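Local coordinates for geranyltranstransferase (Thermotoga neapolitana, PDB 4WK5), which probably acts as a magnesium-dependent prenyltransferase that condenses isoprenoid diphosphates into longer chains, as members of the FPP/GGPP synthase family do, at residues K180-K185 against Y222-D227; T27-I32 against G56-P61; F146-E151 against F207-G212; P111-A116 against G120-A125. All coordinates share one frame; numbering follows the deposited sequence.

Contact 1. Residues K180-K185 against Y222-D227; sequences KMYSFK and YDDLKD
Tyr182 and Asp224 reach across from opposite directions to bridge two helices that stay well apart: the CA atoms of Tyr182 and Asp224 are 11.1 Å apart. Both side chains start alike, with CG beside the backbone N and anti to the carbonyl carbon (chi1 -83° in Tyr182), which directs the phenol toward the helix carrying Asp224. The carboxylate arrives at the hydroxyl end of the ring, with OD2 near the ring plane, at its edge, and the two planes turned 69° apart. Tyr182 OH and Asp224 OD2 are modelled only 2.3 Å apart, too close to be trusted, so the exact position of this oxygen is doubtful. A water donates to Asp224 OD1 at 3.0 Å; its link to Tyr182 OH is weak. The hydroxyl also has a firmer partner beyond the pair, the backbone N of Leu248, and Thr247 packs on both side chains.

Asp223, Asp224 and Asp227 have the spacing of the second aspartate-rich DDxxD motif of polyprenyl synthases, which in relatives coordinates magnesium. The chemistry is that of a polar network at one of these aspartates, resting on the water bound to Asp224 OD1 and on the bond between Tyr182 OH and Leu248 N. Whether tyrosine and aspartate bond directly, and with it any positioning role for Tyr182, remains undecided.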
loop_
_atom_site.group_PDB
_atom_site.type_symbol
_atom_site.label_atom_id
_atom_site.label_comp_id
_atom_site.label_asym_id
_atom_site.label_seq_id
_atom_site.Cartn_x
_atom_site.Cartn_y
_atom_site.Cartn_z
ATOM N N LYS A 180 22.565 -5.208 4.492
ATOM C CA LYS A 180 21.353 -4.735 5.154
ATOM C C LYS A 180 20.257 -4.469 4.114
ATOM O O LYS A 180 19.078 -4.792 4.312
ATOM C CB LYS A 180 21.650 -3.465 5.960
ATOM C CG LYS A 180 20.477 -2.921 6.762
ATOM C CD LYS A 180 20.069 -3.878 7.874
ATOM C CE LYS A 180 19.184 -3.180 8.904
ATOM N NZ LYS A 180 18.792 -4.082 10.026
ATOM N N MET A 181 20.663 -3.874 3.000
ATOM C CA MET A 181 19.747 -3.613 1.909
ATOM C C MET A 181 19.162 -4.919 1.347
ATOM O O MET A 181 17.968 -4.992 1.041
ATOM C CB MET A 181 20.453 -2.802 0.818
ATOM C CG MET A 181 19.573 -2.453 -0.375
ATOM S SD MET A 181 19.665 -3.707 -1.666
ATOM C CE MET A 181 21.361 -3.424 -2.218
ATOM N N TYR A 182 19.995 -5.950 1.211
ATOM C CA TYR A 182 19.502 -7.253 0.747
ATOM C C TYR A 182 18.492 -7.802 1.738
ATOM O O TYR A 182 17.467 -8.354 1.367
ATOM C CB TYR A 182 20.647 -8.259 0.578
ATOM C CG TYR A 182 21.386 -8.140 -0.740
ATOM C CD1 TYR A 182 21.705 -6.897 -1.273
ATOM C CD2 TYR A 182 21.792 -9.278 -1.433
ATOM C CE1 TYR A 182 22.378 -6.790 -2.478
ATOM C CE2 TYR A 182 22.465 -9.179 -2.626
ATOM C CZ TYR A 182 22.756 -7.937 -3.145
ATOM O OH TYR A 182 23.430 -7.837 -4.340
ATOM N N SER A 183 18.822 -7.671 3.012
ATOM C CA SER A 183 17.958 -8.168 4.074
ATOM C C SER A 183 16.590 -7.513 4.032
ATOM O O SER A 183 15.569 -8.179 4.191
ATOM C CB SER A 183 18.602 -7.922 5.436
ATOM O OG SER A 183 17.693 -8.215 6.476
ATOM N N PHE A 184 16.571 -6.205 3.809
ATOM C CA PHE A 184 15.310 -5.474 3.753
ATOM C C PHE A 184 14.564 -5.691 2.437
ATOM O O PHE A 184 13.344 -5.923 2.421
ATOM C CB PHE A 184 15.539 -3.972 3.936
ATOM C CG PHE A 184 15.646 -3.527 5.378
ATOM C CD1 PHE A 184 16.038 -4.403 6.374
ATOM C CD2 PHE A 184 15.309 -2.230 5.720
ATOM C CE1 PHE A 184 16.129 -3.979 7.696
ATOM C CE2 PHE A 184 15.394 -1.797 7.048
ATOM C CZ PHE A 184 15.804 -2.674 8.030
ATOM N N LYS A 185 15.284 -5.607 1.323
ATOM C CA LYS A 185 14.633 -5.595 0.012
ATOM C C LYS A 185 14.104 -6.959 -0.430
ATOM O O LYS A 185 13.087 -7.046 -1.140
ATOM C CB LYS A 185 15.614 -5.053 -1.034
ATOM C CG LYS A 185 15.098 -5.009 -2.463
ATOM C CD LYS A 185 16.285 -4.881 -3.423
ATOM C CE LYS A 185 15.876 -5.092 -4.870
ATOM N NZ LYS A 185 14.887 -4.084 -5.325
ATOM N N TYR A 222 22.322 -15.030 -5.670
ATOM C CA TYR A 222 22.244 -15.945 -6.803
ATOM C C TYR A 222 21.675 -15.228 -8.022
ATOM O O TYR A 222 22.129 -15.450 -9.140
ATOM C CB TYR A 222 21.398 -17.174 -6.475
ATOM C CG TYR A 222 22.069 -18.170 -5.557
ATOM C CD1 TYR A 222 23.426 -18.448 -5.660
ATOM C CD2 TYR A 222 21.339 -18.827 -4.576
ATOM C CE1 TYR A 222 24.035 -19.378 -4.807
ATOM C CE2 TYR A 222 21.930 -19.742 -3.731
ATOM C CZ TYR A 222 23.271 -20.010 -3.841
ATOM O OH TYR A 222 23.843 -20.922 -2.984
ATOM N N ASP A 223 20.692 -14.354 -7.804
ATOM C CA ASP A 223 20.151 -13.547 -8.896
ATOM C C ASP A 223 21.216 -12.615 -9.479
ATOM O O ASP A 223 21.313 -12.454 -10.702
ATOM C CB ASP A 223 18.950 -12.728 -8.425
ATOM C CG ASP A 223 18.409 -11.819 -9.512
ATOM O OD1 ASP A 223 17.596 -12.295 -10.330
ATOM O OD2 ASP A 223 18.801 -10.632 -9.553
ATOM N N ASP A 224 22.009 -12.001 -8.602
ATOM C CA ASP A 224 23.128 -11.155 -9.022
ATOM C C ASP A 224 24.074 -11.917 -9.938
ATOM O O ASP A 224 24.509 -11.404 -10.972
ATOM C CB ASP A 224 23.938 -10.662 -7.827
ATOM C CG ASP A 224 23.180 -9.707 -6.944
ATOM O OD1 ASP A 224 22.179 -9.105 -7.395
ATOM O OD2 ASP A 224 23.612 -9.563 -5.782
ATOM N N LEU A 225 24.414 -13.134 -9.520
ATOM C CA LEU A 225 25.395 -13.948 -10.233
ATOM C C LEU A 225 24.849 -14.390 -11.587
ATOM O O LEU A 225 25.573 -14.408 -12.582
ATOM C CB LEU A 225 25.801 -15.158 -9.387
ATOM C CG LEU A 225 26.625 -14.843 -8.136
ATOM C CD1 LEU A 225 26.692 -16.045 -7.204
ATOM C CD2 LEU A 225 28.027 -14.392 -8.518
ATOM N N LYS A 226 23.569 -14.743 -11.610
ATOM C CA LYS A 226 22.860 -15.019 -12.856
ATOM C C LYS A 226 22.970 -13.853 -13.836
ATOM O O LYS A 226 23.262 -14.053 -15.015
ATOM C CB LYS A 226 21.387 -15.324 -12.568
ATOM C CG LYS A 226 20.494 -15.322 -13.798
ATOM C CD LYS A 226 19.093 -14.834 -13.449
ATOM C CE LYS A 226 18.194 -14.787 -14.677
ATOM N NZ LYS A 226 16.793 -14.415 -14.330
ATOM N N ASP A 227 22.738 -12.637 -13.343
ATOM C CA ASP A 227 22.808 -11.436 -14.175
ATOM C C ASP A 227 24.204 -11.216 -14.749
ATOM O O ASP A 227 24.351 -10.781 -15.894
ATOM C CB ASP A 227 22.388 -10.197 -13.381
ATOM C CG ASP A 227 20.943 -10.254 -12.930
ATOM O OD1 ASP A 227 20.182 -11.088 -13.468
ATOM O OD2 ASP A 227 20.565 -9.457 -12.042
HETATM O O HOH W 1 20.815 -6.823 -6.040
#

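Contact 2. Residues T27-I32 against G56-P61; sequences TIERRI and GKRIRP
Ile28 and Pro61 mark the closest backbone approach, CA to CA 7.3 Å, where helix 23-36 passes the beginning of helix 59-70. Between their side chains the contact is apolar: Ile28 lays its CD1 against Pro61 CB at 3.6 Å, and its CG2 branch comes to 4.0 Å from Pro61 CG, the two side chains crossing at about a right angle.

Beside this apolar contact lies a salt bridge. Arg58 grips Glu29 side-on with two nitrogens, one to each oxygen: NE donates to OE2 at 2.8 Å (160° at the hydrogen) and NH2 to OE1 at 3.0 Å. Both oxygens lie close to the guanidinium plane, yet the carboxylate is twisted 47° against it, and NE meets OE2 from above the carboxylate plane. A bend at chi2 of Arg58 (-57°) brings the group back to the glutamate. Glu29 OE2 also forms a salt bridge with Lys25 and accepts from a water 2.8 Å away, which donates to Gly56 O too.

Arg58 sits at the N-cap position of helix 59-70 within the GGKRxR motif. Lys57 CB points away from helix 23-36 and Arg60 also ends away from it; in relatives basic residues of this motif hold the isopentenyl diphosphate. Around the buried patch, Val52 O and Glu86 take further bonds from Arg58, and helix 75-96 packs Val83 on Ile32 and Glu86 on Pro61.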
loop_
_atom_site.group_PDB
_atom_site.type_symbol
_atom_site.label_atom_id
_atom_site.label_comp_id
_atom_site.label_asym_id
_atom_site.label_seq_id
_atom_site.Cartn_x
_atom_site.Cartn_y
_atom_site.Cartn_z
ATOM N N THR A 27 -3.018 -24.095 -8.097
ATOM C CA THR A 27 -3.886 -23.533 -7.066
ATOM C C THR A 27 -3.619 -22.041 -6.881
ATOM O O THR A 27 -4.555 -21.230 -6.810
ATOM C CB THR A 27 -3.704 -24.263 -5.729
ATOM O OG1 THR A 27 -4.167 -25.607 -5.877
ATOM C CG2 THR A 27 -4.495 -23.575 -4.624
ATOM N N ILE A 28 -2.340 -21.682 -6.857
ATOM C CA ILE A 28 -1.943 -20.277 -6.742
ATOM C C ILE A 28 -2.418 -19.476 -7.960
ATOM O O ILE A 28 -2.993 -18.398 -7.805
ATOM C CB ILE A 28 -0.417 -20.137 -6.574
ATOM C CG1 ILE A 28 0.012 -20.709 -5.216
ATOM C CG2 ILE A 28 0.013 -18.669 -6.676
ATOM C CD1 ILE A 28 1.493 -21.044 -5.142
ATOM N N GLU A 29 -2.199 -19.996 -9.164
ATOM C CA GLU A 29 -2.581 -19.261 -10.373
ATOM C C GLU A 29 -4.086 -19.053 -10.465
ATOM O O GLU A 29 -4.557 -17.989 -10.890
ATOM C CB GLU A 29 -2.081 -19.978 -11.629
ATOM C CG GLU A 29 -0.561 -20.160 -11.668
ATOM C CD GLU A 29 0.195 -18.863 -11.961
ATOM O OE1 GLU A 29 -0.447 -17.811 -12.202
ATOM O OE2 GLU A 29 1.441 -18.899 -11.939
ATOM N N ARG A 30 -4.836 -20.085 -10.092
ATOM C CA ARG A 30 -6.293 -20.025 -10.084
ATOM C C ARG A 30 -6.804 -18.941 -9.149
ATOM O O ARG A 30 -7.646 -18.114 -9.526
ATOM C CB ARG A 30 -6.863 -21.383 -9.671
ATOM C CG ARG A 30 -8.373 -21.417 -9.472
ATOM C CD ARG A 30 -9.113 -21.141 -10.761
ATOM N NE ARG A 30 -10.530 -21.480 -10.644
ATOM C CZ ARG A 30 -11.504 -20.878 -11.318
ATOM N NH1 ARG A 30 -11.222 -19.884 -12.152
ATOM N NH2 ARG A 30 -12.763 -21.266 -11.152
ATOM N N ARG A 31 -6.296 -18.938 -7.921
ATOM C CA ARG A 31 -6.787 -17.969 -6.958
ATOM C C ARG A 31 -6.357 -16.548 -7.328
ATOM O O ARG A 31 -7.153 -15.612 -7.223
ATOM C CB ARG A 31 -6.308 -18.308 -5.545
ATOM C CG ARG A 31 -6.726 -17.258 -4.523
ATOM C CD ARG A 31 -8.247 -17.189 -4.350
ATOM N NE ARG A 31 -8.751 -18.349 -3.628
ATOM C CZ ARG A 31 -8.783 -18.444 -2.301
ATOM N NH1 ARG A 31 -8.334 -17.446 -1.552
ATOM N NH2 ARG A 31 -9.254 -19.542 -1.726
ATOM N N ILE A 32 -5.115 -16.373 -7.773
ATOM C CA ILE A 32 -4.659 -15.010 -8.018
ATOM C C ILE A 32 -5.385 -14.415 -9.245
ATOM O O ILE A 32 -5.675 -13.217 -9.264
ATOM C CB ILE A 32 -3.102 -14.924 -8.152
ATOM C CG1 ILE A 32 -2.629 -13.489 -7.881
ATOM C CG2 ILE A 32 -2.593 -15.471 -9.485
ATOM C CD1 ILE A 32 -1.109 -13.332 -7.822
ATOM N N GLY A 56 5.452 -15.643 -13.466
ATOM C CA GLY A 56 6.568 -15.658 -12.548
ATOM C C GLY A 56 6.725 -17.080 -12.058
ATOM O O GLY A 56 5.859 -17.929 -12.294
ATOM N N LYS A 57 7.827 -17.349 -11.381
ATOM C CA LYS A 57 8.087 -18.691 -10.888
ATOM C C LYS A 57 7.254 -19.016 -9.658
ATOM O O LYS A 57 7.178 -20.184 -9.252
ATOM C CB LYS A 57 9.577 -18.857 -10.577
ATOM C CG LYS A 57 10.469 -18.656 -11.794
ATOM C CD LYS A 57 11.936 -18.502 -11.421
ATOM C CE LYS A 57 12.812 -18.510 -12.668
ATOM N NZ LYS A 57 12.468 -17.405 -13.613
ATOM N N ARG A 58 6.649 -17.980 -9.072
ATOM C CA ARG A 58 5.804 -18.106 -7.879
ATOM C C ARG A 58 6.526 -18.741 -6.694
ATOM O O ARG A 58 5.911 -19.439 -5.899
ATOM C CB ARG A 58 4.529 -18.928 -8.175
ATOM C CG ARG A 58 3.735 -18.500 -9.411
ATOM C CD ARG A 58 3.298 -17.027 -9.350
ATOM N NE ARG A 58 2.344 -16.737 -10.422
ATOM C CZ ARG A 58 2.089 -15.519 -10.895
ATOM N NH1 ARG A 58 2.703 -14.445 -10.391
ATOM N NH2 ARG A 58 1.206 -15.374 -11.877
ATOM N N ILE A 59 7.822 -18.482 -6.550
ATOM C CA ILE A 59 8.586 -19.112 -5.470
ATOM C C ILE A 59 8.048 -18.754 -4.080
ATOM O O ILE A 59 7.917 -19.613 -3.210
ATOM C CB ILE A 59 10.071 -18.728 -5.569
ATOM C CG1 ILE A 59 10.675 -19.298 -6.859
ATOM C CG2 ILE A 59 10.837 -19.229 -4.361
ATOM C CD1 ILE A 59 10.383 -20.773 -7.079
ATOM N N ARG A 60 7.699 -17.489 -3.879
ATOM C CA ARG A 60 7.250 -17.060 -2.556
ATOM C C ARG A 60 5.920 -17.698 -2.143
ATOM O O ARG A 60 5.830 -18.245 -1.043
ATOM C CB ARG A 60 7.165 -15.531 -2.494
ATOM C CG ARG A 60 8.532 -14.861 -2.556
ATOM C CD ARG A 60 8.417 -13.365 -2.922
ATOM N NE ARG A 60 9.741 -12.773 -3.145
ATOM C CZ ARG A 60 10.410 -12.845 -4.293
ATOM N NH1 ARG A 60 9.884 -13.473 -5.332
ATOM N NH2 ARG A 60 11.614 -12.285 -4.402
ATOM N N PRO A 61 4.879 -17.642 -3.006
ATOM C CA PRO A 61 3.644 -18.288 -2.537
ATOM C C PRO A 61 3.796 -19.803 -2.416
ATOM O O PRO A 61 3.177 -20.417 -1.542
ATOM C CB PRO A 61 2.610 -17.924 -3.619
ATOM C CG PRO A 61 3.411 -17.506 -4.821
ATOM C CD PRO A 61 4.663 -16.880 -4.254
HETATM O O HOH W 2 3.204 -17.669 -13.677
#

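Contact 3. Residues F146-E151 against F207-G212; sequences FEEFSE and FVKKLG
Glu148 presents the syn lone pair of OE2, the side facing the other carboxylate oxygen, to Lys209 NZ; this nitrogen lies 3.0 Å from Glu148 OE2 but 4.3 Å from Glu148 OE1, so the grip is one-oxygen and not forked. Lys209 CE lies 3.4 Å from Glu148 OE2. The nearby flat group on the same helix, the Phe149 ring, meets Phe134 and Phe192 edge-to-face.

Lys209 is fully extended, every torsion from CG outward near 180°, and so its tip spans most of the gap to Glu148. The glutamate instead bends at chi2 (76°), turning its carboxylate toward the lysine. The two arrive from opposite directions, and the CA atoms of Glu148 and Lys209 are 11.1 Å apart. This is how a salt bridge can join two helices of the all-alpha prenyl synthase fold without their backbones packing: helix 175-201 fills the interval, its Phe192 touching Glu148 and its Ala191 and Ser195 lying along Lys209.

A second negative charge, Glu151 OE1, lies 5.4 Å from Lys209 NZ; it is not in contact but could add to the attraction. On the other flank of helix 143-166, Ser150 OG donates to Phe146 O at 3.1 Å, above the carbonyl plane; Ser150 N also donates to that oxygen. Ser150 also packs on Ser135 of the second subunit.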
loop_
_atom_site.group_PDB
_atom_site.type_symbol
_atom_site.label_atom_id
_atom_site.label_comp_id
_atom_site.label_asym_id
_atom_site.label_seq_id
_atom_site.Cartn_x
_atom_site.Cartn_y
_atom_site.Cartn_z
ATOM N N PHE A 146 -1.587 -9.352 10.506
ATOM C CA PHE A 146 -1.767 -8.025 9.910
ATOM C C PHE A 146 -0.547 -7.178 10.186
ATOM O O PHE A 146 0.047 -6.574 9.287
ATOM C CB PHE A 146 -2.997 -7.300 10.478
ATOM C CG PHE A 146 -4.276 -8.078 10.406
ATOM C CD1 PHE A 146 -4.411 -9.164 9.559
ATOM C CD2 PHE A 146 -5.362 -7.693 11.177
ATOM C CE1 PHE A 146 -5.596 -9.865 9.497
ATOM C CE2 PHE A 146 -6.549 -8.388 11.121
ATOM C CZ PHE A 146 -6.665 -9.481 10.282
ATOM N N GLU A 147 -0.193 -7.134 11.464
ATOM C CA GLU A 147 0.925 -6.327 11.937
ATOM C C GLU A 147 2.238 -6.781 11.296
ATOM O O GLU A 147 3.026 -5.964 10.793
ATOM C CB GLU A 147 1.006 -6.414 13.467
ATOM C CG GLU A 147 1.798 -5.307 14.127
ATOM C CD GLU A 147 1.661 -5.336 15.644
ATOM O OE1 GLU A 147 0.545 -5.606 16.139
ATOM O OE2 GLU A 147 2.672 -5.093 16.335
ATOM N N GLU A 148 2.452 -8.091 11.274
ATOM C CA GLU A 148 3.682 -8.638 10.706
ATOM C C GLU A 148 3.791 -8.340 9.219
ATOM O O GLU A 148 4.861 -7.976 8.731
ATOM C CB GLU A 148 3.753 -10.146 10.945
ATOM C CG GLU A 148 5.059 -10.791 10.541
ATOM C CD GLU A 148 6.182 -10.513 11.530
ATOM O OE1 GLU A 148 5.895 -10.034 12.649
ATOM O OE2 GLU A 148 7.353 -10.780 11.189
ATOM N N PHE A 149 2.682 -8.502 8.497
ATOM C CA PHE A 149 2.670 -8.171 7.081
ATOM C C PHE A 149 2.957 -6.690 6.830
ATOM O O PHE A 149 3.746 -6.342 5.942
ATOM C CB PHE A 149 1.325 -8.547 6.445
ATOM C CG PHE A 149 1.310 -8.369 4.953
ATOM C CD1 PHE A 149 1.987 -9.269 4.136
ATOM C CD2 PHE A 149 0.643 -7.302 4.364
ATOM C CE1 PHE A 149 1.988 -9.125 2.753
ATOM C CE2 PHE A 149 0.633 -7.154 2.974
ATOM C CZ PHE A 149 1.311 -8.078 2.167
ATOM N N SER A 150 2.341 -5.816 7.628
ATOM C CA SER A 150 2.518 -4.386 7.417
ATOM C C SER A 150 3.966 -3.970 7.704
ATOM O O SER A 150 4.531 -3.142 6.994
ATOM C CB SER A 150 1.539 -3.597 8.302
ATOM O OG SER A 150 0.195 -3.846 7.909
ATOM N N GLU A 151 4.556 -4.541 8.751
ATOM C CA GLU A 151 5.961 -4.275 9.075
ATOM C C GLU A 151 6.877 -4.765 7.953
ATOM O O GLU A 151 7.835 -4.086 7.578
ATOM C CB GLU A 151 6.339 -4.932 10.404
ATOM C CG GLU A 151 5.656 -4.295 11.609
ATOM C CD GLU A 151 5.883 -5.061 12.900
ATOM O OE1 GLU A 151 6.635 -6.061 12.887
ATOM O OE2 GLU A 151 5.299 -4.661 13.930
ATOM N N PHE A 207 12.696 -18.494 15.231
ATOM C CA PHE A 207 13.722 -19.267 14.540
ATOM C C PHE A 207 13.603 -19.144 13.019
ATOM O O PHE A 207 14.525 -18.679 12.344
ATOM C CB PHE A 207 13.632 -20.743 14.950
ATOM C CG PHE A 207 14.769 -21.587 14.445
ATOM C CD1 PHE A 207 15.837 -21.888 15.268
ATOM C CD2 PHE A 207 14.775 -22.073 13.147
ATOM C CE1 PHE A 207 16.879 -22.660 14.813
ATOM C CE2 PHE A 207 15.828 -22.833 12.685
ATOM C CZ PHE A 207 16.876 -23.133 13.520
ATOM N N VAL A 208 12.459 -19.571 12.489
ATOM C CA VAL A 208 12.275 -19.685 11.047
ATOM C C VAL A 208 12.293 -18.343 10.314
ATOM O O VAL A 208 12.600 -18.297 9.122
ATOM C CB VAL A 208 10.956 -20.407 10.710
ATOM C CG1 VAL A 208 11.043 -21.870 11.098
ATOM C CG2 VAL A 208 9.781 -19.729 11.401
ATOM N N LYS A 209 11.952 -17.258 11.010
ATOM C CA LYS A 209 12.000 -15.930 10.398
ATOM C C LYS A 209 13.443 -15.571 10.033
ATOM O O LYS A 209 13.716 -14.991 8.968
ATOM C CB LYS A 209 11.404 -14.880 11.337
ATOM C CG LYS A 209 11.340 -13.484 10.747
ATOM C CD LYS A 209 10.751 -12.491 11.738
ATOM C CE LYS A 209 10.752 -11.081 11.169
ATOM N NZ LYS A 209 10.113 -10.098 12.093
ATOM N N LYS A 210 14.361 -15.940 10.924
ATOM C CA LYS A 210 15.793 -15.793 10.692
ATOM C C LYS A 210 16.225 -16.604 9.470
ATOM O O LYS A 210 17.051 -16.163 8.673
ATOM C CB LYS A 210 16.566 -16.233 11.934
ATOM C CG LYS A 210 17.870 -15.489 12.172
ATOM C CD LYS A 210 18.514 -15.954 13.473
ATOM C CE LYS A 210 19.764 -15.159 13.800
ATOM N NZ LYS A 210 20.675 -15.916 14.704
ATOM N N LEU A 211 15.647 -17.792 9.324
ATOM C CA LEU A 211 15.896 -18.641 8.161
ATOM C C LEU A 211 15.488 -17.976 6.856
ATOM O O LEU A 211 16.238 -17.988 5.880
ATOM C CB LEU A 211 15.150 -19.967 8.296
ATOM C CG LEU A 211 15.627 -20.964 9.342
ATOM C CD1 LEU A 211 14.868 -22.272 9.151
ATOM C CD2 LEU A 211 17.138 -21.184 9.264
ATOM N N GLY A 212 14.292 -17.395 6.832
ATOM C CA GLY A 212 13.806 -16.765 5.624
ATOM C C GLY A 212 14.653 -15.582 5.214
ATOM O O GLY A 212 14.885 -15.352 4.025
#

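Contact 4. Residues P111-A116 against G120-A125; sequences PSCHRA and GIALLA
Ala122 of helix 119-138 meets Cys113 and His114 of the short helix 113-117, which immediately precedes it in the all-alpha polyprenyl synthase fold and has Ser112 at its N-cap position, OG bonded to Ala104 O. Within the longer helix, Ile121 leads away from this face and packs on Glu165 of the second subunit. Ala122 carries the contact: its CB comes to 3.5 Å from His114 CA and 3.7 Å from His114 CB, so a methyl fits directly against the neighbouring backbone. Leu123 turns away, packing on Leu98 of the second subunit, while its carbonyl O accepts from His95 NE2. Ala125, one turn after Ala122, again faces the short helix and touches Met48 on helix 43-53.

His114 holds its ring in the tight site between backbone N and carbonyl carbon (chi1 63°), clear of Ala122, with Ser112 OG above one ring face. Cys113, its SG anti to the backbone N, bridges the two alanines: SG is 3.8 Å from Ala122 CB and 4.4 Å from Ala125 CB.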
loop_
_atom_site.group_PDB
_atom_site.type_symbol
_atom_site.label_atom_id
_atom_site.label_comp_id
_atom_site.label_asym_id
_atom_site.label_seq_id
_atom_site.Cartn_x
_atom_site.Cartn_y
_atom_site.Cartn_z
ATOM N N PRO A 111 6.210 -6.882 -22.633
ATOM C CA PRO A 111 6.353 -5.477 -22.226
ATOM C C PRO A 111 6.062 -5.286 -20.754
ATOM O O PRO A 111 5.155 -5.919 -20.203
ATOM C CB PRO A 111 5.307 -4.753 -23.074
ATOM C CG PRO A 111 5.173 -5.608 -24.295
ATOM C CD PRO A 111 5.327 -7.033 -23.802
ATOM N N SER A 112 6.846 -4.430 -20.111
ATOM C CA SER A 112 6.573 -4.073 -18.734
ATOM C C SER A 112 5.192 -3.418 -18.652
ATOM O O SER A 112 4.627 -3.036 -19.678
ATOM C CB SER A 112 7.649 -3.130 -18.227
ATOM O OG SER A 112 7.699 -1.989 -19.069
ATOM N N CYS A 113 4.644 -3.306 -17.447
ATOM C CA CYS A 113 3.284 -2.794 -17.289
ATOM C C CYS A 113 3.171 -1.372 -17.861
ATOM O O CYS A 113 2.206 -1.065 -18.559
ATOM C CB CYS A 113 2.871 -2.828 -15.813
ATOM S SG CYS A 113 1.104 -2.459 -15.507
ATOM N N HIS A 114 4.153 -0.507 -17.593
ATOM C CA HIS A 114 4.053 0.862 -18.102
ATOM C C HIS A 114 4.246 0.946 -19.614
ATOM O O HIS A 114 3.740 1.874 -20.251
ATOM C CB HIS A 114 5.054 1.786 -17.398
ATOM C CG HIS A 114 6.486 1.409 -17.622
ATOM N ND1 HIS A 114 7.127 0.451 -16.869
ATOM C CD2 HIS A 114 7.405 1.879 -18.499
ATOM C CE1 HIS A 114 8.375 0.332 -17.285
ATOM N NE2 HIS A 114 8.572 1.191 -18.267
ATOM N N ARG A 115 4.946 -0.017 -20.199
ATOM C CA ARG A 115 5.060 -0.034 -21.653
ATOM C C ARG A 115 3.718 -0.459 -22.246
ATOM O O ARG A 115 3.287 0.067 -23.279
ATOM C CB ARG A 115 6.196 -0.964 -22.112
ATOM C CG ARG A 115 7.588 -0.387 -21.879
ATOM C CD ARG A 115 7.878 0.755 -22.858
ATOM N NE ARG A 115 8.146 0.212 -24.194
ATOM C CZ ARG A 115 8.292 0.943 -25.296
ATOM N NH1 ARG A 115 8.190 2.265 -25.235
ATOM N NH2 ARG A 115 8.536 0.353 -26.461
ATOM N N ALA A 116 3.041 -1.388 -21.576
ATOM C CA ALA A 116 1.769 -1.902 -22.077
ATOM C C ALA A 116 0.630 -0.902 -21.902
ATOM O O ALA A 116 -0.237 -0.824 -22.761
ATOM C CB ALA A 116 1.422 -3.226 -21.387
ATOM N N GLY A 120 1.183 6.233 -15.923
ATOM C CA GLY A 120 0.134 6.607 -14.984
ATOM C C GLY A 120 -0.707 5.413 -14.574
ATOM O O GLY A 120 -0.915 5.138 -13.382
ATOM N N ILE A 121 -1.216 4.705 -15.573
ATOM C CA ILE A 121 -2.030 3.518 -15.296
ATOM C C ILE A 121 -1.200 2.464 -14.553
ATOM O O ILE A 121 -1.691 1.824 -13.621
ATOM C CB ILE A 121 -2.610 2.925 -16.603
ATOM C CG1 ILE A 121 -3.548 3.942 -17.271
ATOM C CG2 ILE A 121 -3.289 1.583 -16.359
ATOM C CD1 ILE A 121 -4.761 4.278 -16.453
ATOM N N ALA A 122 0.052 2.288 -14.964
ATOM C CA ALA A 122 0.912 1.287 -14.304
ATOM C C ALA A 122 1.168 1.628 -12.831
ATOM O O ALA A 122 1.128 0.747 -11.967
ATOM C CB ALA A 122 2.242 1.130 -15.066
ATOM N N LEU A 123 1.413 2.910 -12.538
ATOM C CA LEU A 123 1.592 3.364 -11.172
ATOM C C LEU A 123 0.394 3.006 -10.310
ATOM O O LEU A 123 0.512 2.451 -9.206
ATOM C CB LEU A 123 1.802 4.880 -11.202
ATOM C CG LEU A 123 2.347 5.739 -10.087
ATOM C CD1 LEU A 123 3.162 6.793 -10.793
ATOM C CD2 LEU A 123 1.204 6.365 -9.336
ATOM N N LEU A 124 -0.784 3.324 -10.833
ATOM C CA LEU A 124 -2.020 3.025 -10.126
ATOM C C LEU A 124 -2.245 1.520 -9.992
ATOM O O LEU A 124 -2.741 1.067 -8.962
ATOM C CB LEU A 124 -3.207 3.689 -10.843
ATOM C CG LEU A 124 -3.162 5.226 -10.811
ATOM C CD1 LEU A 124 -4.408 5.773 -11.490
ATOM C CD2 LEU A 124 -3.059 5.741 -9.376
ATOM N N ALA A 125 -1.895 0.749 -11.026
ATOM C CA ALA A 125 -2.062 -0.707 -10.961
ATOM C C ALA A 125 -1.205 -1.299 -9.854
ATOM O O ALA A 125 -1.656 -2.198 -9.130
ATOM C CB ALA A 125 -1.731 -1.362 -12.317
#

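In the fold
Along the chain contact 2 comes first and contact 4 second, each closed before the next opens; contacts 1 and 3 follow and interleave, since helix 206-229 returns to serve both. Their centres are about 18 Å apart, and on the far side of that shared helix contact 1 reaches helix 175-201 and contact 3 the preceding helix 143-166. Contact 2 and contact 1 lie on opposite sides of the chain's centre, about 22 Å apart between centres. Contacts 3 and 4 are the most distant pair, about 30 Å between centres, yet both touch the second subunit. Each contact thus joins one particular pair of helices, and two of the four also reach the dimer partner.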